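Local coordinates for protein CCMAN5 (Cellulosimicrobium cellulans, PDB 2XSG) that hydrolyses alpha-mannosidic bonds as a family 92 glycosidase, and probably removes the mannose that caps mannose 6-phosphate on yeast-made glycans, at residues Asp425-Ala430 against Ser469-Glu474; Ser377-Phe382 against Val411-Ala416; Trp610-Tyr615 against Asp712-Asp717; Ile295-Ala300 against Glu306-Phe311; Lys494-Gly499 against Glu555-His560. All coordinates share one frame; numbering follows the deposited sequence.

Interaction 1. Residues Asp425-Ala430 against Ser469-Glu474; sequences DRLDEA and SVIADE
Leu427 meets Ile471 and Glu474 in a small, purely van der Waals contact between two helices of the catalytic domain, which has the all-helical barrel fold of family 92 enzymes. Leu427 opens helix 427-438, and its partners lie in the last turn of helix 455-474. With CG anti to the backbone N (chi1 -180°), the isobutyl group extends toward that helix and splits its two methyls between two side chains one turn apart: CD1 of Leu427 rests on CG2 of Ile471 at 3.7 Å, and CD2 of Leu427 reaches CG of Glu474 at 4.1 Å. The latter two chains cross at about a right angle. Glu474 touches through its aliphatic stem, which bends beyond CG at chi2 (71°). Ile471 also packs on Val413 of helix 409-418 and on Tyr431 and Leu434 further along helix 427-438. At the N-cap, Arg426 reaches away to Asp384 in a salt bridge and lies against Tyr380 in a cation-pi contact. The interface proper is thus greasy and short-ranged: it depends on the fit of methyl and methylene groups, with the charged end of Glu474 left at the exposed margin.

Interaction 2. Residues Ser377-Phe382 against Val411-Ala416; sequences SLVYLF and VVVADA
Asp415, on the helix whose Val412 and Val413 meet Leu378, has both carboxylate oxygens gripped: OD2 by Lys419 NZ in a salt bridge and by Tyr371 OH, OD1 by Ser361 OG and the backbone N of Gly683. Four bonds hold this buried group and would probably favour its charged form. The contact itself is apolar and joins helix 368-387 to helix 409-418 within the helical catalytic domain. The short segments run at 135° to each other, with their axes 10.6 Å apart at the closest. Leu378 contributes most of the contact. Its CG stands anti to the backbone N (chi1 -177°), which sends CD2 between two consecutive valines. There Leu378 CD2 lies 3.9 Å from Val412 CG1, and the same methyl is 4.1 Å from Val413 CG2. Leu378 and Val412 cross at about a right angle. Beside them Val379 CG2 meets Val413 CG2 at a looser 4.3 Å. Val412 also packs on Thr353, Phe357 and Phe360 of helix 353-366, and Val413 on Ile471 of helix 455-474, while Val379 leans on Ala430. A wholly buried surface of branched methyls therefore joins these helices without directional bonds, and the polar grip on Asp415 is a separate anchorage of helix 409-418.

Interaction 3. Residues Trp610-Tyr615 against Asp712-Asp717; sequences WARAIY and DGVSED
The guanidinium of Arg612, on helix 604-616, meets a connecting loop of the mixed beta sheet, between strand 706-712 and strand 720-726, that contains an ST turn. Over one face of the flat group lie Ser715 O, 3.3 Å from Arg612 NH1, and Glu716 CA, 3.7 Å from Arg612 NH2. The carbonyl comes in from above the plane, at an angle too poor for a hydrogen bond. Val714 CG2 instead sits at the edge, in plane, 3.7 Å from Arg612 NH1. The arginine gets there with CG anti to its backbone N (chi1 -174°) and a bend at chi2 of 70°, the rest of the chain running out from the helix toward the loop. Its polar end is held from outside the pair, NH1 being hydrogen-bonded to Thr301 OG1. In the next shell, the ST turn shapes the loop: Ser715 OG accepts from Asp717 N at 2.9 Å and is also hydrogen-bonded to Ala718 N. Lys617, just past the helix, is bonded through NZ to Glu716 O. The helix is thereby joined to the sheet's loop by van der Waals packing of the guanidinium and by these flanking bonds. Any attraction between the charges would be long-range: Arg612 NH2 stands 5.2 Å from Glu716 OE2, with the guanidinium and carboxylate planes 65° apart.

Interaction 4. Residues Ile295-Ala300 against Glu306-Phe311; sequences IDASTA and ELQRLF
Gln308 leans from the first turns of helix 306-318 against Ile295 and Ala297, in a strand-loop-helix unit that leads from strand 293-296, an outermost strand of the mixed sheet, into the helical part of the catalytic domain. Its CB is 4.7 Å from Ala297 CB, near but not in tight contact. CG, set anti to the backbone N (chi1 161°), lifts the chain toward the strand, and a bend at chi2 turns the amide along it. The amide carbon CD then lies 4.4 Å from Ile295 CG2. At the tip the two amide atoms part: Gln308 OE1 rests 3.9 Å from Ala297 CB, whereas Gln308 NE2 faces Ile295 O at 4.1 Å, too long for a hydrogen bond. The amide thus packs against the strand end and the loop after it.

One turn further on, Phe311 presents a ring face to Ile295, whose CD1 sits above it, displaced toward the rim. The modelled spacing is too short to be sound, so the CH-pi character of this approach is doubtful in detail. Phe311 also touches Val671 and Ala674 of helix 665-675, so the ring meets both Ile295 and that helix. Ile295 and Ala297 both pack on Phe694, and Gln308 touches Leu12. The start of the helix is held by Asp302, which takes Leu307 N on OD1 and Gln308 N on OD2.

Interaction 5. Residues Lys494-Gly499 against Glu555-His560; sequences KLTKPG and EAMGGH
Thr496 lays its side chain over Ala556, near the C-terminal end of helix 550-556. Thr496 CB and Ala556 CB are 3.7 Å apart, and the methyl CG2 of Thr496 approaches Ala556 O at 3.3 Å, a snug carbon-to-carbonyl approach. The torsion divides the branches: with chi1 at -52° CG2 points anti to the backbone N and reaches the neighbouring helix end, while OG1 turns back beside its own N and is hydrogen-bonded to Ile492 O in the helix just before. The hydroxyl is thus engaged at home, and only its flank meets Ala556 CB. Water supplies the polar links across the contact. One molecule donates to both Thr496 O, at 2.7 Å, and Ala556 O, at 2.8 Å, so it joins two carbonyls that could not bond each other. A second accepts from Gly499 N at 3.0 Å and donates to Met557 O at a longer 3.3 Å. Gly558, with phi of 110°, ends the helix in a Schellman motif. Around the pair, helix 478-495 is followed by the short strand 496-497, which lies antiparallel to strand 508-512. Met557 bonds by its backbone to Gly510 of that strand and packs on Val509, so the C-terminal end of helix 550-556 sits against this two-stranded sheet.

Overall arrangement
The five contacts form two touching pairs and one outlier. Interactions 1 and 2, centres 9 Å apart, share one helical core: Ala430 CB lies 3.4 Å from Val379 O. Interactions 3 and 4, 12 Å apart by centres, meet where Glu716 N approaches Ala300 O at 3.1 Å, a probable backbone bond tying the loop after strand 706-712 to the loop before helix 306-318; these lie 34 to 42 Å, centre to centre, from the first pair. Interaction 5 is peripheral, its nearest atoms about 15 Å from interaction 3. Bound bis-tris propane lies about 14 Å from the Val412 side chain of interaction 2; none of the contacts includes the calcium ligands Asn588, Glu589 and Asp662.

Interaction 1. Residues Asp425-Ala430 against Ser469-Glu474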
# COMPACT_ATOMS: atom_id res chain seq x y z
N ASP A 425 22.73 -9.80 -1.85
CA ASP A 425 23.67 -9.48 -2.90
C ASP A 425 23.61 -7.98 -3.23
O ASP A 425 22.53 -7.40 -3.31
CB ASP A 425 23.39 -10.34 -4.14
CG ASP A 425 24.39 -10.10 -5.27
OD1 ASP A 425 25.62 -10.11 -4.99
OD2 ASP A 425 23.93 -9.90 -6.43
N ARG A 426 24.80 -7.38 -3.37
CA ARG A 426 24.98 -5.97 -3.77
C ARG A 426 24.62 -4.94 -2.70
O ARG A 426 24.39 -3.77 -3.01
CB ARG A 426 24.26 -5.65 -5.08
CG ARG A 426 24.81 -6.42 -6.28
CD ARG A 426 24.79 -5.53 -7.50
NE ARG A 426 23.47 -5.45 -8.08
CZ ARG A 426 23.02 -4.45 -8.84
NH1 ARG A 426 23.77 -3.37 -9.13
NH2 ARG A 426 21.78 -4.54 -9.30
N LEU A 427 24.58 -5.36 -1.44
CA LEU A 427 24.32 -4.42 -0.34
C LEU A 427 25.44 -3.39 -0.24
O LEU A 427 25.17 -2.21 -0.02
CB LEU A 427 24.12 -5.16 0.99
CG LEU A 427 23.83 -4.35 2.26
CD1 LEU A 427 22.49 -3.63 2.17
CD2 LEU A 427 23.89 -5.27 3.50
N ASP A 428 26.69 -3.81 -0.45
CA ASP A 428 27.81 -2.86 -0.44
C ASP A 428 27.62 -1.72 -1.46
O ASP A 428 27.97 -0.59 -1.18
CB ASP A 428 29.18 -3.56 -0.61
CG ASP A 428 29.29 -4.37 -1.91
OD1 ASP A 428 28.31 -4.51 -2.67
OD2 ASP A 428 30.39 -4.90 -2.17
N GLU A 429 27.05 -2.04 -2.63
CA GLU A 429 26.74 -1.04 -3.66
C GLU A 429 25.54 -0.17 -3.30
O GLU A 429 25.53 1.04 -3.59
CB GLU A 429 26.41 -1.69 -5.00
CG GLU A 429 27.55 -2.21 -5.79
CD GLU A 429 27.07 -2.79 -7.10
OE1 GLU A 429 26.62 -2.01 -7.98
OE2 GLU A 429 27.13 -4.03 -7.23
N ALA A 430 24.50 -0.78 -2.72
CA ALA A 430 23.32 -0.05 -2.30
C ALA A 430 23.67 1.03 -1.26
O ALA A 430 23.15 2.13 -1.31
CB ALA A 430 22.26 -1.03 -1.73
N SER A 469 22.60 2.77 10.27
CA SER A 469 23.55 2.23 11.26
C SER A 469 23.55 0.69 11.29
O SER A 469 24.60 0.07 11.38
CB SER A 469 23.30 2.82 12.65
OG SER A 469 22.32 2.09 13.35
N VAL A 470 22.36 0.09 11.21
CA VAL A 470 22.20 -1.37 11.14
C VAL A 470 22.88 -1.92 9.88
O VAL A 470 23.64 -2.89 9.93
CB VAL A 470 20.70 -1.76 11.20
CG1 VAL A 470 20.49 -3.24 10.94
CG2 VAL A 470 20.10 -1.36 12.56
N ILE A 471 22.62 -1.28 8.73
CA ILE A 471 23.28 -1.65 7.47
C ILE A 471 24.80 -1.46 7.54
O ILE A 471 25.57 -2.28 7.00
CB ILE A 471 22.70 -0.87 6.27
CG1 ILE A 471 21.17 -1.00 6.21
CG2 ILE A 471 23.35 -1.34 4.95
CD1 ILE A 471 20.46 0.03 5.26
N ALA A 472 25.25 -0.39 8.18
CA ALA A 472 26.70 -0.14 8.29
C ALA A 472 27.42 -1.27 9.05
O ALA A 472 28.47 -1.76 8.59
CB ALA A 472 26.97 1.24 8.94
N ASP A 473 26.85 -1.70 10.18
CA ASP A 473 27.42 -2.78 11.01
C ASP A 473 27.42 -4.11 10.24
O ASP A 473 28.33 -4.92 10.40
CB ASP A 473 26.62 -2.94 12.32
CG ASP A 473 27.14 -2.07 13.46
OD1 ASP A 473 28.35 -1.79 13.51
OD2 ASP A 473 26.32 -1.66 14.32
N GLU A 474 26.39 -4.33 9.43
CA GLU A 474 26.33 -5.53 8.62
C GLU A 474 27.42 -5.56 7.55
O GLU A 474 27.87 -6.64 7.15
CB GLU A 474 24.96 -5.66 7.96
CG GLU A 474 24.76 -6.94 7.19
CD GLU A 474 24.63 -8.18 8.07
OE1 GLU A 474 24.67 -8.09 9.32
OE2 GLU A 474 24.46 -9.27 7.49

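Interaction 2. Residues Ser377-Phe382 against Val411-Ala416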
# COMPACT_ATOMS: atom_id res chain seq x y z
N SER A 377 15.19 -6.80 -3.64
CA SER A 377 14.85 -5.94 -4.78
C SER A 377 15.17 -4.49 -4.46
O SER A 377 15.71 -3.76 -5.31
CB SER A 377 13.37 -6.10 -5.13
OG SER A 377 13.08 -7.45 -5.46
N LEU A 378 14.84 -4.09 -3.23
CA LEU A 378 15.10 -2.72 -2.78
C LEU A 378 16.61 -2.44 -2.79
O LEU A 378 17.04 -1.36 -3.20
CB LEU A 378 14.53 -2.51 -1.37
CG LEU A 378 14.62 -1.13 -0.70
CD1 LEU A 378 14.10 -0.02 -1.62
CD2 LEU A 378 13.82 -1.18 0.62
N VAL A 379 17.38 -3.45 -2.37
CA VAL A 379 18.85 -3.40 -2.45
C VAL A 379 19.36 -3.23 -3.90
O VAL A 379 20.20 -2.38 -4.14
CB VAL A 379 19.51 -4.61 -1.73
CG1 VAL A 379 20.99 -4.67 -2.03
CG2 VAL A 379 19.28 -4.50 -0.22
N TYR A 380 18.82 -4.01 -4.84
CA TYR A 380 19.20 -3.90 -6.25
C TYR A 380 18.88 -2.54 -6.84
O TYR A 380 19.64 -2.02 -7.67
CB TYR A 380 18.52 -4.95 -7.11
CG TYR A 380 19.30 -6.20 -7.31
CD1 TYR A 380 19.97 -6.80 -6.25
CD2 TYR A 380 19.37 -6.81 -8.57
CE1 TYR A 380 20.70 -7.96 -6.43
CE2 TYR A 380 20.10 -7.99 -8.76
CZ TYR A 380 20.76 -8.54 -7.68
OH TYR A 380 21.46 -9.70 -7.81
N LEU A 381 17.75 -1.98 -6.42
CA LEU A 381 17.28 -0.69 -6.91
C LEU A 381 18.26 0.43 -6.57
O LEU A 381 18.58 1.26 -7.42
CB LEU A 381 15.87 -0.37 -6.39
CG LEU A 381 15.31 0.97 -6.90
CD1 LEU A 381 15.09 0.90 -8.40
CD2 LEU A 381 14.03 1.35 -6.19
N PHE A 382 18.73 0.45 -5.32
CA PHE A 382 19.74 1.42 -4.88
C PHE A 382 21.14 1.10 -5.43
O PHE A 382 21.91 2.00 -5.74
CB PHE A 382 19.75 1.58 -3.35
CG PHE A 382 18.71 2.56 -2.85
CD1 PHE A 382 18.98 3.92 -2.80
CD2 PHE A 382 17.43 2.12 -2.50
CE1 PHE A 382 18.00 4.84 -2.38
CE2 PHE A 382 16.46 3.03 -2.08
CZ PHE A 382 16.75 4.39 -2.03
N VAL A 411 15.46 2.01 6.61
CA VAL A 411 14.80 1.39 7.76
C VAL A 411 14.31 0.01 7.36
O VAL A 411 14.45 -0.94 8.12
CB VAL A 411 13.63 2.27 8.25
CG1 VAL A 411 12.83 1.58 9.38
CG2 VAL A 411 14.18 3.65 8.73
N VAL A 412 13.75 -0.09 6.15
CA VAL A 412 13.23 -1.35 5.63
C VAL A 412 14.36 -2.39 5.44
O VAL A 412 14.19 -3.58 5.79
CB VAL A 412 12.47 -1.14 4.29
CG1 VAL A 412 11.94 -2.47 3.76
CG2 VAL A 412 11.32 -0.11 4.46
N VAL A 413 15.49 -1.95 4.89
CA VAL A 413 16.64 -2.85 4.71
C VAL A 413 17.12 -3.31 6.09
O VAL A 413 17.39 -4.50 6.31
CB VAL A 413 17.82 -2.17 3.93
CG1 VAL A 413 19.02 -3.13 3.85
CG2 VAL A 413 17.39 -1.79 2.51
N ALA A 414 17.22 -2.36 7.01
CA ALA A 414 17.63 -2.64 8.39
C ALA A 414 16.68 -3.61 9.08
O ALA A 414 17.09 -4.37 9.95
CB ALA A 414 17.72 -1.35 9.17
N ASP A 415 15.40 -3.57 8.70
CA ASP A 415 14.36 -4.45 9.23
C ASP A 415 14.71 -5.92 8.95
O ASP A 415 14.62 -6.76 9.84
CB ASP A 415 12.99 -4.10 8.63
CG ASP A 415 11.84 -4.76 9.37
OD1 ASP A 415 11.36 -4.18 10.37
OD2 ASP A 415 11.41 -5.86 8.96
N ALA A 416 15.10 -6.21 7.71
CA ALA A 416 15.53 -7.57 7.33
C ALA A 416 16.83 -7.96 8.02
O ALA A 416 16.97 -9.08 8.52
CB ALA A 416 15.66 -7.69 5.83

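Interaction 3. Residues Trp610-Tyr615 against Asp712-Asp717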
# COMPACT_ATOMS: atom_id res chain seq x y z
N TRP A 610 -7.23 0.16 22.98
CA TRP A 610 -7.14 1.02 21.80
C TRP A 610 -6.96 0.27 20.50
O TRP A 610 -7.54 0.66 19.48
CB TRP A 610 -6.05 2.09 21.98
CG TRP A 610 -6.55 3.18 22.87
CD1 TRP A 610 -6.13 3.47 24.15
CD2 TRP A 610 -7.63 4.08 22.58
NE1 TRP A 610 -6.87 4.52 24.65
CE2 TRP A 610 -7.79 4.91 23.71
CE3 TRP A 610 -8.45 4.29 21.46
CZ2 TRP A 610 -8.74 5.93 23.75
CZ3 TRP A 610 -9.40 5.30 21.50
CH2 TRP A 610 -9.54 6.10 22.64
N ALA A 611 -6.18 -0.82 20.54
CA ALA A 611 -6.03 -1.70 19.38
C ALA A 611 -7.38 -2.30 18.97
O ALA A 611 -7.77 -2.20 17.80
CB ALA A 611 -5.01 -2.80 19.64
N ARG A 612 -8.10 -2.88 19.92
CA ARG A 612 -9.41 -3.43 19.60
C ARG A 612 -10.38 -2.34 19.12
O ARG A 612 -11.15 -2.57 18.18
CB ARG A 612 -9.98 -4.24 20.77
CG ARG A 612 -11.29 -4.96 20.46
CD ARG A 612 -11.13 -6.12 19.49
NE ARG A 612 -12.41 -6.60 18.97
CZ ARG A 612 -12.85 -7.86 19.05
NH1 ARG A 612 -12.10 -8.81 19.61
NH2 ARG A 612 -14.03 -8.19 18.52
N ALA A 613 -10.33 -1.16 19.75
CA ALA A 613 -11.28 -0.07 19.46
C ALA A 613 -11.09 0.58 18.09
O ALA A 613 -12.05 0.71 17.30
CB ALA A 613 -11.21 1.00 20.58
N ILE A 614 -9.86 1.00 17.80
CA ILE A 614 -9.55 1.66 16.53
C ILE A 614 -9.91 0.75 15.36
O ILE A 614 -10.46 1.20 14.36
CB ILE A 614 -8.06 2.10 16.45
CG1 ILE A 614 -7.77 3.20 17.49
CG2 ILE A 614 -7.69 2.67 15.03
CD1 ILE A 614 -6.27 3.39 17.81
N TYR A 615 -9.60 -0.53 15.48
CA TYR A 615 -9.71 -1.43 14.32
C TYR A 615 -11.05 -2.15 14.20
O TYR A 615 -11.40 -2.60 13.11
CB TYR A 615 -8.56 -2.43 14.28
CG TYR A 615 -7.24 -1.78 14.03
CD1 TYR A 615 -6.83 -1.50 12.72
CD2 TYR A 615 -6.40 -1.41 15.08
CE1 TYR A 615 -5.62 -0.89 12.46
CE2 TYR A 615 -5.18 -0.79 14.84
CZ TYR A 615 -4.79 -0.54 13.52
OH TYR A 615 -3.58 0.07 13.27
N ASP A 712 -8.12 -17.12 24.10
CA ASP A 712 -9.16 -17.95 24.70
C ASP A 712 -10.21 -17.07 25.35
O ASP A 712 -9.89 -16.20 26.14
CB ASP A 712 -8.53 -18.93 25.69
CG ASP A 712 -7.82 -20.07 24.98
OD1 ASP A 712 -6.56 -20.09 24.92
OD2 ASP A 712 -8.54 -20.95 24.44
N GLY A 713 -11.47 -17.27 24.97
CA GLY A 713 -12.54 -16.43 25.48
C GLY A 713 -12.65 -15.02 24.89
O GLY A 713 -13.42 -14.22 25.39
N VAL A 714 -11.91 -14.71 23.82
CA VAL A 714 -12.03 -13.39 23.17
C VAL A 714 -13.46 -13.13 22.70
O VAL A 714 -14.12 -14.03 22.20
CB VAL A 714 -11.05 -13.22 21.98
CG1 VAL A 714 -11.47 -14.08 20.78
CG2 VAL A 714 -10.92 -11.74 21.57
N SER A 715 -13.93 -11.90 22.85
CA SER A 715 -15.23 -11.50 22.32
C SER A 715 -15.16 -10.02 22.02
O SER A 715 -14.09 -9.41 22.20
CB SER A 715 -16.33 -11.76 23.35
OG SER A 715 -16.28 -10.77 24.35
N GLU A 716 -16.27 -9.45 21.58
CA GLU A 716 -16.36 -8.00 21.36
C GLU A 716 -16.13 -7.24 22.66
O GLU A 716 -15.72 -6.09 22.64
CB GLU A 716 -17.70 -7.61 20.71
CG GLU A 716 -17.75 -7.91 19.22
CD GLU A 716 -19.06 -7.46 18.56
OE1 GLU A 716 -20.13 -7.55 19.20
OE2 GLU A 716 -19.01 -7.03 17.40
N ASP A 717 -16.38 -7.89 23.79
CA ASP A 717 -16.25 -7.25 25.08
C ASP A 717 -14.99 -7.73 25.79
O ASP A 717 -14.42 -7.01 26.60
CB ASP A 717 -17.48 -7.55 25.96
CG ASP A 717 -18.75 -6.90 25.44
OD1 ASP A 717 -18.76 -5.68 25.18
OD2 ASP A 717 -19.77 -7.61 25.32

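Interaction 4. Residues Ile295-Ala300 against Glu306-Phe311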
# COMPACT_ATOMS: atom_id res chain seq x y z
N ILE A 295 -8.11 -18.65 10.14
CA ILE A 295 -8.78 -18.05 11.29
C ILE A 295 -10.02 -18.84 11.76
O ILE A 295 -10.81 -19.34 10.97
CB ILE A 295 -9.13 -16.59 10.97
CG1 ILE A 295 -7.88 -15.74 11.09
CG2 ILE A 295 -10.22 -16.05 11.88
CD1 ILE A 295 -8.03 -14.45 10.46
N ASP A 296 -10.14 -18.93 13.08
CA ASP A 296 -11.29 -19.50 13.73
C ASP A 296 -11.85 -18.35 14.57
O ASP A 296 -11.23 -17.92 15.54
CB ASP A 296 -10.83 -20.70 14.59
CG ASP A 296 -11.91 -21.21 15.55
OD1 ASP A 296 -13.07 -20.73 15.51
OD2 ASP A 296 -11.60 -22.10 16.37
N ALA A 297 -13.00 -17.82 14.15
CA ALA A 297 -13.61 -16.66 14.82
C ALA A 297 -15.02 -17.00 15.32
O ALA A 297 -15.93 -17.17 14.53
CB ALA A 297 -13.66 -15.48 13.87
N SER A 298 -15.17 -17.09 16.65
CA SER A 298 -16.46 -17.41 17.27
C SER A 298 -17.50 -16.32 17.03
O SER A 298 -17.16 -15.18 16.72
CB SER A 298 -16.30 -17.57 18.79
OG SER A 298 -15.88 -16.33 19.39
N THR A 299 -18.76 -16.69 17.22
CA THR A 299 -19.86 -15.73 17.31
C THR A 299 -19.56 -14.62 18.30
O THR A 299 -19.89 -13.47 18.05
CB THR A 299 -21.16 -16.44 17.78
OG1 THR A 299 -21.50 -17.45 16.83
CG2 THR A 299 -22.32 -15.45 17.92
N ALA A 300 -18.94 -14.96 19.43
CA ALA A 300 -18.69 -13.99 20.50
C ALA A 300 -17.87 -12.76 20.04
O ALA A 300 -18.18 -11.62 20.41
CB ALA A 300 -18.01 -14.69 21.71
N GLU A 306 -18.58 -10.29 9.68
CA GLU A 306 -17.95 -9.18 8.94
C GLU A 306 -16.49 -8.93 9.33
O GLU A 306 -15.68 -8.44 8.52
CB GLU A 306 -18.75 -7.89 9.08
CG GLU A 306 -20.05 -7.93 8.29
CD GLU A 306 -20.98 -6.77 8.62
OE1 GLU A 306 -20.92 -6.24 9.75
OE2 GLU A 306 -21.80 -6.41 7.74
N LEU A 307 -16.14 -9.25 10.57
CA LEU A 307 -14.77 -9.04 11.00
C LEU A 307 -13.83 -10.03 10.29
O LEU A 307 -12.71 -9.66 9.89
CB LEU A 307 -14.67 -9.15 12.52
CG LEU A 307 -13.36 -8.80 13.20
CD1 LEU A 307 -12.91 -7.35 12.87
CD2 LEU A 307 -13.52 -9.05 14.71
N GLN A 308 -14.29 -11.26 10.08
CA GLN A 308 -13.50 -12.24 9.32
C GLN A 308 -13.37 -11.82 7.84
O GLN A 308 -12.29 -11.96 7.23
CB GLN A 308 -14.08 -13.67 9.50
CG GLN A 308 -13.69 -14.70 8.47
CD GLN A 308 -13.57 -16.13 9.05
OE1 GLN A 308 -14.12 -16.45 10.11
NE2 GLN A 308 -12.84 -16.99 8.34
N ARG A 309 -14.46 -11.30 7.26
CA ARG A 309 -14.41 -10.78 5.89
C ARG A 309 -13.47 -9.58 5.78
O ARG A 309 -12.70 -9.44 4.82
CB ARG A 309 -15.81 -10.41 5.42
CG ARG A 309 -16.65 -11.58 4.99
CD ARG A 309 -18.13 -11.28 5.15
NE ARG A 309 -18.95 -12.08 4.26
CZ ARG A 309 -19.35 -13.33 4.50
NH1 ARG A 309 -19.00 -13.95 5.63
NH2 ARG A 309 -20.10 -13.95 3.61
N LEU A 310 -13.54 -8.71 6.79
CA LEU A 310 -12.66 -7.55 6.86
C LEU A 310 -11.22 -7.99 6.93
O LEU A 310 -10.39 -7.48 6.18
CB LEU A 310 -12.97 -6.70 8.09
CG LEU A 310 -13.82 -5.47 7.92
CD1 LEU A 310 -13.99 -4.83 9.31
CD2 LEU A 310 -13.23 -4.46 6.90
N PHE A 311 -10.91 -8.96 7.80
CA PHE A 311 -9.56 -9.50 7.82
C PHE A 311 -9.07 -9.96 6.44
O PHE A 311 -7.99 -9.53 5.99
CB PHE A 311 -9.43 -10.64 8.83
CG PHE A 311 -8.06 -11.22 8.89
CD1 PHE A 311 -7.07 -10.60 9.64
CD2 PHE A 311 -7.74 -12.36 8.16
CE1 PHE A 311 -5.79 -11.12 9.67
CE2 PHE A 311 -6.46 -12.87 8.17
CZ PHE A 311 -5.48 -12.26 8.94

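Interaction 5. Residues Lys494-Gly499 against Glu555-His560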
# COMPACT_ATOMS: atom_id res chain seq x y z
N LYS A 494 17.78 16.84 21.54
CA LYS A 494 17.86 18.27 21.25
C LYS A 494 16.52 18.95 20.94
O LYS A 494 16.42 20.17 21.04
CB LYS A 494 18.84 18.53 20.08
CG LYS A 494 20.27 18.02 20.30
CD LYS A 494 21.13 19.11 20.94
CE LYS A 494 22.62 18.78 20.84
NZ LYS A 494 23.08 17.86 21.92
N LEU A 495 15.50 18.17 20.54
CA LEU A 495 14.20 18.78 20.20
C LEU A 495 13.05 18.49 21.17
O LEU A 495 11.95 18.98 20.96
CB LEU A 495 13.80 18.45 18.75
CG LEU A 495 14.74 18.94 17.65
CD1 LEU A 495 14.19 18.57 16.29
CD2 LEU A 495 14.94 20.44 17.75
N THR A 496 13.29 17.69 22.21
CA THR A 496 12.22 17.43 23.19
C THR A 496 12.28 18.54 24.23
O THR A 496 13.13 18.53 25.11
CB THR A 496 12.36 16.05 23.88
OG1 THR A 496 12.49 15.01 22.91
CG2 THR A 496 11.16 15.76 24.77
N LYS A 497 11.39 19.51 24.11
CA LYS A 497 11.37 20.66 25.00
C LYS A 497 10.76 20.33 26.34
O LYS A 497 9.58 19.97 26.41
CB LYS A 497 10.59 21.81 24.37
CG LYS A 497 10.47 23.02 25.28
CD LYS A 497 9.50 24.03 24.72
CE LYS A 497 9.51 25.28 25.59
NZ LYS A 497 8.52 26.25 25.09
N PRO A 498 11.54 20.47 27.44
CA PRO A 498 10.98 20.15 28.76
C PRO A 498 9.79 21.04 29.09
O PRO A 498 9.78 22.21 28.72
CB PRO A 498 12.13 20.47 29.72
CG PRO A 498 13.36 20.34 28.87
CD PRO A 498 12.95 20.86 27.52
N GLY A 499 8.80 20.48 29.77
CA GLY A 499 7.63 21.24 30.21
C GLY A 499 6.81 21.85 29.08
O GLY A 499 6.13 22.86 29.29
N GLU A 555 12.98 9.38 28.85
CA GLU A 555 13.90 10.27 29.60
C GLU A 555 13.84 11.74 29.16
O GLU A 555 13.75 12.63 29.99
CB GLU A 555 15.35 9.75 29.56
CG GLU A 555 16.40 10.81 29.95
CD GLU A 555 17.71 10.23 30.54
OE1 GLU A 555 17.75 9.02 30.87
OE2 GLU A 555 18.70 10.99 30.69
N ALA A 556 13.89 11.98 27.85
CA ALA A 556 13.85 13.35 27.35
C ALA A 556 12.52 14.04 27.68
O ALA A 556 12.48 15.26 27.80
CB ALA A 556 14.13 13.39 25.84
N MET A 557 11.46 13.24 27.81
CA MET A 557 10.12 13.71 28.16
C MET A 557 10.02 14.13 29.63
O MET A 557 9.06 14.81 30.02
CB MET A 557 9.08 12.60 27.90
CG MET A 557 8.74 12.36 26.43
SD MET A 557 7.37 11.19 26.26
CE MET A 557 5.94 12.21 26.64
N GLY A 558 10.97 13.69 30.44
CA GLY A 558 11.00 14.02 31.86
C GLY A 558 10.70 12.81 32.74
O GLY A 558 10.25 12.97 33.88
N GLY A 559 10.93 11.61 32.21
CA GLY A 559 10.84 10.39 33.01
C GLY A 559 9.56 9.60 32.80
O GLY A 559 8.70 9.98 32.00
N HIS A 560 9.44 8.50 33.54
CA HIS A 560 8.39 7.54 33.31
C HIS A 560 6.99 8.10 33.53
O HIS A 560 6.11 7.93 32.68
CB HIS A 560 8.61 6.31 34.19
CG HIS A 560 7.60 5.23 33.97
ND1 HIS A 560 7.82 4.15 33.13
CD2 HIS A 560 6.35 5.06 34.48
CE1 HIS A 560 6.76 3.37 33.13
NE2 HIS A 560 5.85 3.89 33.94
O HOH W 1 14.37 17.14 27.11
O HOH W 2 9.50 17.87 31.05